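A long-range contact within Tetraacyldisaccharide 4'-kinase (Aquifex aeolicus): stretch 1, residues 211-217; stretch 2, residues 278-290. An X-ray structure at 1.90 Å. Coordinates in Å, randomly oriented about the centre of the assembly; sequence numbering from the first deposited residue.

Stretch 1 (211-217) LLNSDFE
Stretch 2 278-290: TPKDLIKLQGYEN

Strand residues Leu211 and Leu212 lead into a type I turn, Asn213 to Phe216. Phe216 N donates to Asn213 O (2.9 Å). Asn213 (chi1 p) closes the loop with its side chain: OD1 accepts from Glu217 N (3.0 Å) and weakly from Asp215 N (2.9 Å), while ND2 donates to Glu217 OE1 (3.2 Å).

Thr278 is the N-cap; its OG1 accepts from Asp281 N (3.2 Å). A helix begins at Pro279. Leu282 to Leu285 form a type I turn, and Leu285 to Tyr288 a type II turn. Gly287 has phi/psi 101/-36, where a CB would jam against Gln286 O.

Ser214 CA lies 4.6 Å from Gln286 CA. A serine hydroxyl can donate and accept at once: with chi1 p, buried OG donates to Tyr288 O (2.7 Å) and accepts weakly from Gly287 N (3.4 Å). Ser214 N donates to water 1 (2.8 Å), which donates weakly to Tyr288 O (3.4 Å). Gln286 NE2 donates to Ile283 O (2.9 Å); water 2 lies 2.5 Å from Gln286 OE1.

Leu282 (t, p) points toward stretch 1. Its apolar CD2 suits a buried place over one Phe216 ring face, 4.1 Å from the centroid, and lies 4.4 Å from Leu212 CB. Phe216 (chi1 m, chi2 77°) brings CZ to 3.3 Å from Ile283 CG2. The contact buries 456 Å², both sides summed.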

ATOM      1  N   LEU A 211     -16.320   5.373  -7.869  1.00 36.99           N
ATOM      2  CA  LEU A 211     -16.536   4.376  -6.824  1.00 29.99           C
ATOM      3  C   LEU A 211     -16.005   2.990  -7.181  1.00 38.53           C
ATOM      4  O   LEU A 211     -15.812   2.663  -8.355  1.00 39.26           O
ATOM      5  CB  LEU A 211     -18.040   4.280  -6.542  1.00 36.35           C
ATOM      6  CG  LEU A 211     -18.783   5.551  -6.151  1.00 35.40           C
ATOM      7  CD1 LEU A 211     -20.293   5.276  -6.039  1.00 39.37           C
ATOM      8  CD2 LEU A 211     -18.227   6.117  -4.845  1.00 38.28           C
ATOM      9  N   LEU A 212     -15.752   2.183  -6.158  1.00 32.75           N
ATOM     10  CA  LEU A 212     -15.539   0.758  -6.350  1.00 29.53           C
ATOM     11  C   LEU A 212     -16.776   0.042  -5.831  1.00 36.76           C
ATOM     12  O   LEU A 212     -17.199   0.298  -4.699  1.00 33.87           O
ATOM     13  CB  LEU A 212     -14.324   0.294  -5.555  1.00 29.93           C
ATOM     14  CG  LEU A 212     -12.978   0.781  -6.085  1.00 38.51           C
ATOM     15  CD1 LEU A 212     -11.856   0.366  -5.153  1.00 38.98           C
ATOM     16  CD2 LEU A 212     -12.758   0.226  -7.478  1.00 39.63           C
ATOM     17  N   ASN A 213     -17.362  -0.840  -6.636  1.00 28.72           N
ATOM     18  CA  ASN A 213     -18.455  -1.664  -6.131  1.00 28.81           C
ATOM     19  C   ASN A 213     -17.906  -2.858  -5.342  1.00 28.93           C
ATOM     20  O   ASN A 213     -16.699  -2.960  -5.126  1.00 32.58           O
ATOM     21  CB  ASN A 213     -19.451  -2.069  -7.231  1.00 34.17           C
ATOM     22  CG  ASN A 213     -18.856  -3.020  -8.263  1.00 34.87           C
ATOM     23  OD1 ASN A 213     -17.844  -3.668  -8.019  1.00 31.46           O
ATOM     24  ND2 ASN A 213     -19.511  -3.121  -9.416  1.00 39.76           N
ATOM     25  N   SER A 214     -18.791  -3.736  -4.881  1.00 38.16           N
ATOM     26  CA  SER A 214     -18.371  -4.843  -4.023  1.00 40.97           C
ATOM     27  C   SER A 214     -17.618  -5.934  -4.795  1.00 45.87           C
ATOM     28  O   SER A 214     -16.963  -6.782  -4.192  1.00 44.35           O
ATOM     29  CB  SER A 214     -19.566  -5.435  -3.272  1.00 37.36           C
ATOM     30  OG  SER A 214     -20.537  -5.923  -4.174  1.00 41.17           O
ATOM     31  N   ASP A 215     -17.720  -5.910  -6.123  1.00 39.48           N
ATOM     32  CA  ASP A 215     -16.895  -6.777  -6.973  1.00 43.84           C
ATOM     33  C   ASP A 215     -15.574  -6.101  -7.342  1.00 44.05           C
ATOM     34  O   ASP A 215     -14.828  -6.576  -8.203  1.00 42.14           O
ATOM     35  CB  ASP A 215     -17.660  -7.175  -8.236  1.00 46.88           C
ATOM     36  CG  ASP A 215     -18.884  -8.019  -7.927  1.00 51.67           C
ATOM     37  OD1 ASP A 215     -18.787  -8.905  -7.049  1.00 59.18           O
ATOM     38  OD2 ASP A 215     -19.943  -7.790  -8.549  1.00 54.69           O
ATOM     39  N   PHE A 216     -15.286  -4.992  -6.671  1.00 43.83           N
ATOM     40  CA  PHE A 216     -14.079  -4.213  -6.935  1.00 35.16           C
ATOM     41  C   PHE A 216     -13.925  -3.742  -8.389  1.00 32.36           C
ATOM     42  O   PHE A 216     -12.810  -3.628  -8.916  1.00 35.68           O
ATOM     43  CB  PHE A 216     -12.830  -4.929  -6.404  1.00 38.38           C
ATOM     44  CG  PHE A 216     -12.652  -4.773  -4.924  1.00 38.95           C
ATOM     45  CD1 PHE A 216     -13.427  -5.512  -4.037  1.00 38.69           C
ATOM     46  CD2 PHE A 216     -11.754  -3.853  -4.417  1.00 38.59           C
ATOM     47  CE1 PHE A 216     -13.282  -5.354  -2.664  1.00 33.35           C
ATOM     48  CE2 PHE A 216     -11.607  -3.694  -3.055  1.00 38.29           C
ATOM     49  CZ  PHE A 216     -12.374  -4.444  -2.177  1.00 32.55           C
ATOM     50  N   GLU A 217     -15.062  -3.438  -9.003  1.00 34.61           N
ATOM     51  CA  GLU A 217     -15.123  -2.843 -10.332  1.00 39.77           C
ATOM     52  C   GLU A 217     -15.394  -1.343 -10.214  1.00 40.69           C
ATOM     53  O   GLU A 217     -16.163  -0.904  -9.356  1.00 41.15           O
ATOM     54  CB  GLU A 217     -16.235  -3.508 -11.147  1.00 40.56           C
ATOM     55  CG  GLU A 217     -16.018  -5.001 -11.373  1.00 48.85           C
ATOM     56  CD  GLU A 217     -17.273  -5.723 -11.830  1.00 58.90           C
ATOM     57  OE1 GLU A 217     -18.392  -5.230 -11.555  1.00 58.83           O
ATOM     58  OE2 GLU A 217     -17.139  -6.794 -12.459  1.00 64.95           O
ATOM     59  N   THR A 278     -14.815   1.662   3.560  1.00 30.53           N
ATOM     60  CA  THR A 278     -13.432   1.667   3.075  1.00 27.89           C
ATOM     61  C   THR A 278     -13.124   0.392   2.295  1.00 32.16           C
ATOM     62  O   THR A 278     -13.777  -0.626   2.485  1.00 32.06           O
ATOM     63  CB  THR A 278     -12.408   1.777   4.231  1.00 38.32           C
ATOM     64  OG1 THR A 278     -12.398   0.553   4.982  1.00 38.14           O
ATOM     65  CG2 THR A 278     -12.752   2.943   5.157  1.00 41.34           C
ATOM     66  N   PRO A 279     -12.104   0.435   1.425  1.00 34.98           N
ATOM     67  CA  PRO A 279     -11.761  -0.785   0.678  1.00 30.98           C
ATOM     68  C   PRO A 279     -11.409  -1.965   1.590  1.00 31.84           C
ATOM     69  O   PRO A 279     -11.759  -3.106   1.275  1.00 33.90           O
ATOM     70  CB  PRO A 279     -10.561  -0.347  -0.163  1.00 31.14           C
ATOM     71  CG  PRO A 279     -10.806   1.131  -0.387  1.00 37.19           C
ATOM     72  CD  PRO A 279     -11.393   1.621   0.916  1.00 38.89           C
ATOM     73  N   LYS A 280     -10.737  -1.698   2.705  1.00 29.74           N
ATOM     74  CA  LYS A 280     -10.390  -2.756   3.650  1.00 37.14           C
ATOM     75  C   LYS A 280     -11.632  -3.407   4.254  1.00 38.28           C
ATOM     76  O   LYS A 280     -11.629  -4.599   4.565  1.00 40.48           O
ATOM     77  CB  LYS A 280      -9.485  -2.234   4.767  1.00 49.86           C
ATOM     78  CG  LYS A 280      -9.095  -3.313   5.773  1.00 69.97           C
ATOM     79  CD  LYS A 280      -8.229  -2.775   6.901  1.00 84.51           C
ATOM     80  CE  LYS A 280      -7.897  -3.878   7.901  1.00 90.90           C
ATOM     81  NZ  LYS A 280      -7.104  -3.374   9.057  1.00 97.36           N
ATOM     82  N   ASP A 281     -12.686  -2.620   4.443  1.00 29.93           N
ATOM     83  CA  ASP A 281     -13.960  -3.173   4.906  1.00 32.22           C
ATOM     84  C   ASP A 281     -14.693  -3.875   3.765  1.00 35.84           C
ATOM     85  O   ASP A 281     -15.304  -4.934   3.940  1.00 35.94           O
ATOM     86  CB  ASP A 281     -14.847  -2.063   5.465  1.00 39.41           C
ATOM     87  CG  ASP A 281     -14.325  -1.504   6.766  1.00 50.56           C
ATOM     88  OD1 ASP A 281     -14.373  -2.234   7.777  1.00 55.08           O
ATOM     89  OD2 ASP A 281     -13.880  -0.338   6.779  1.00 45.36           O
ATOM     90  N   LEU A 282     -14.614  -3.276   2.586  1.00 30.35           N
ATOM     91  CA  LEU A 282     -15.381  -3.748   1.445  1.00 32.95           C
ATOM     92  C   LEU A 282     -15.037  -5.188   1.072  1.00 33.07           C
ATOM     93  O   LEU A 282     -15.883  -5.906   0.555  1.00 33.72           O
ATOM     94  CB  LEU A 282     -15.170  -2.808   0.255  1.00 28.07           C
ATOM     95  CG  LEU A 282     -15.975  -3.057  -1.020  1.00 34.27           C
ATOM     96  CD1 LEU A 282     -17.497  -2.903  -0.781  1.00 33.57           C
ATOM     97  CD2 LEU A 282     -15.490  -2.114  -2.104  1.00 31.55           C
ATOM     98  N   ILE A 283     -13.801  -5.618   1.333  1.00 30.72           N
ATOM     99  CA  ILE A 283     -13.395  -6.966   0.927  1.00 35.34           C
ATOM    100  C   ILE A 283     -14.210  -8.035   1.652  1.00 46.11           C
ATOM    101  O   ILE A 283     -14.298  -9.168   1.188  1.00 41.73           O
ATOM    102  CB  ILE A 283     -11.878  -7.239   1.114  1.00 41.87           C
ATOM    103  CG1 ILE A 283     -11.452  -7.008   2.560  1.00 38.98           C
ATOM    104  CG2 ILE A 283     -11.054  -6.385   0.169  1.00 37.22           C
ATOM    105  CD1 ILE A 283      -9.992  -7.359   2.829  1.00 46.10           C
ATOM    106  N   LYS A 284     -14.826  -7.660   2.771  1.00 41.28           N
ATOM    107  CA  LYS A 284     -15.575  -8.611   3.587  1.00 42.06           C
ATOM    108  C   LYS A 284     -17.061  -8.577   3.268  1.00 40.88           C
ATOM    109  O   LYS A 284     -17.852  -9.299   3.873  1.00 47.07           O
ATOM    110  CB  LYS A 284     -15.347  -8.330   5.076  1.00 40.88           C
ATOM    111  CG  LYS A 284     -13.902  -8.496   5.513  1.00 48.13           C
ATOM    112  CD  LYS A 284     -13.476  -7.372   6.440  1.00 59.76           C
ATOM    113  CE  LYS A 284     -11.996  -7.461   6.774  1.00 70.70           C
ATOM    114  NZ  LYS A 284     -11.674  -8.730   7.478  1.00 73.05           N
ATOM    115  N   LEU A 285     -17.435  -7.739   2.305  1.00 35.12           N
ATOM    116  CA  LEU A 285     -18.837  -7.523   1.971  1.00 34.19           C
ATOM    117  C   LEU A 285     -19.112  -7.721   0.486  1.00 37.78           C
ATOM    118  O   LEU A 285     -20.028  -7.114  -0.074  1.00 41.74           O
ATOM    119  CB  LEU A 285     -19.267  -6.120   2.393  1.00 33.63           C
ATOM    120  CG  LEU A 285     -19.223  -5.859   3.896  1.00 42.65           C
ATOM    121  CD1 LEU A 285     -19.357  -4.375   4.180  1.00 50.14           C
ATOM    122  CD2 LEU A 285     -20.334  -6.652   4.580  1.00 37.03           C
ATOM    123  N   GLN A 286     -18.326  -8.569  -0.161  1.00 37.74           N
ATOM    124  CA  GLN A 286     -18.523  -8.781  -1.590  1.00 39.55           C
ATOM    125  C   GLN A 286     -19.861  -9.459  -1.841  1.00 42.93           C
ATOM    126  O   GLN A 286     -20.285 -10.326  -1.074  1.00 42.02           O
ATOM    127  CB  GLN A 286     -17.372  -9.600  -2.176  1.00 39.71           C
ATOM    128  CG  GLN A 286     -16.020  -8.926  -1.954  1.00 51.44           C
ATOM    129  CD  GLN A 286     -14.863  -9.765  -2.443  1.00 49.03           C
ATOM    130  OE1 GLN A 286     -14.894 -10.296  -3.553  1.00 50.82           O
ATOM    131  NE2 GLN A 286     -13.837  -9.895  -1.612  1.00 34.51           N
ATOM    132  N   GLY A 287     -20.540  -9.060  -2.906  1.00 48.47           N
ATOM    133  CA  GLY A 287     -21.852  -9.621  -3.168  1.00 64.21           C
ATOM    134  C   GLY A 287     -22.962  -8.685  -2.739  1.00 64.61           C
ATOM    135  O   GLY A 287     -23.999  -8.616  -3.397  1.00 72.55           O
ATOM    136  N   TYR A 288     -22.760  -7.967  -1.635  1.00 43.64           N
ATOM    137  CA  TYR A 288     -23.671  -6.874  -1.309  1.00 38.32           C
ATOM    138  C   TYR A 288     -23.481  -5.812  -2.377  1.00 35.92           C
ATOM    139  O   TYR A 288     -22.474  -5.110  -2.405  1.00 40.82           O
ATOM    140  CB  TYR A 288     -23.410  -6.311   0.096  1.00 41.06           C
ATOM    141  CG  TYR A 288     -24.043  -7.137   1.194  1.00 37.82           C
ATOM    142  CD1 TYR A 288     -25.429  -7.295   1.266  1.00 43.15           C
ATOM    143  CD2 TYR A 288     -23.264  -7.761   2.151  1.00 39.66           C
ATOM    144  CE1 TYR A 288     -26.008  -8.061   2.265  1.00 34.75           C
ATOM    145  CE2 TYR A 288     -23.827  -8.519   3.150  1.00 39.52           C
ATOM    146  CZ  TYR A 288     -25.198  -8.663   3.211  1.00 32.18           C
ATOM    147  OH  TYR A 288     -25.736  -9.429   4.222  1.00 33.54           O
ATOM    148  N   GLU A 289     -24.450  -5.705  -3.265  1.00 32.50           N
ATOM    149  CA  GLU A 289     -24.287  -4.876  -4.437  1.00 43.90           C
ATOM    150  C   GLU A 289     -24.691  -3.433  -4.191  1.00 44.44           C
ATOM    151  O   GLU A 289     -24.634  -2.606  -5.096  1.00 47.39           O
ATOM    152  CB  GLU A 289     -25.036  -5.501  -5.619  1.00 57.91           C
ATOM    153  CG  GLU A 289     -24.315  -6.744  -6.148  1.00 64.95           C
ATOM    154  CD  GLU A 289     -25.249  -7.788  -6.728  1.00 67.91           C
ATOM    155  OE1 GLU A 289     -24.823  -8.962  -6.816  1.00 56.26           O
ATOM    156  OE2 GLU A 289     -26.396  -7.441  -7.095  1.00 66.05           O
ATOM    157  N   ASN A 290     -25.082  -3.125  -2.958  1.00 36.41           N
ATOM    158  CA  ASN A 290     -25.408  -1.745  -2.617  1.00 31.94           C
ATOM    159  C   ASN A 290     -24.343  -1.085  -1.728  1.00 36.89           C
ATOM    160  O   ASN A 290     -24.595  -0.047  -1.127  1.00 30.53           O
ATOM    161  CB  ASN A 290     -26.820  -1.628  -2.001  1.00 28.91           C
ATOM    162  CG  ASN A 290     -26.985  -2.436  -0.697  1.00 34.73           C
ATOM    163  OD1 ASN A 290     -26.240  -3.386  -0.427  1.00 36.82           O
ATOM    164  ND2 ASN A 290     -27.980  -2.058   0.110  1.00 32.87           N
TER
HETATM  165  O   HOH W   1     -21.479  -2.806  -4.713  1.00 32.28           O
HETATM  166  O   HOH W   2     -15.814  -9.540  -5.710  1.00 59.15           O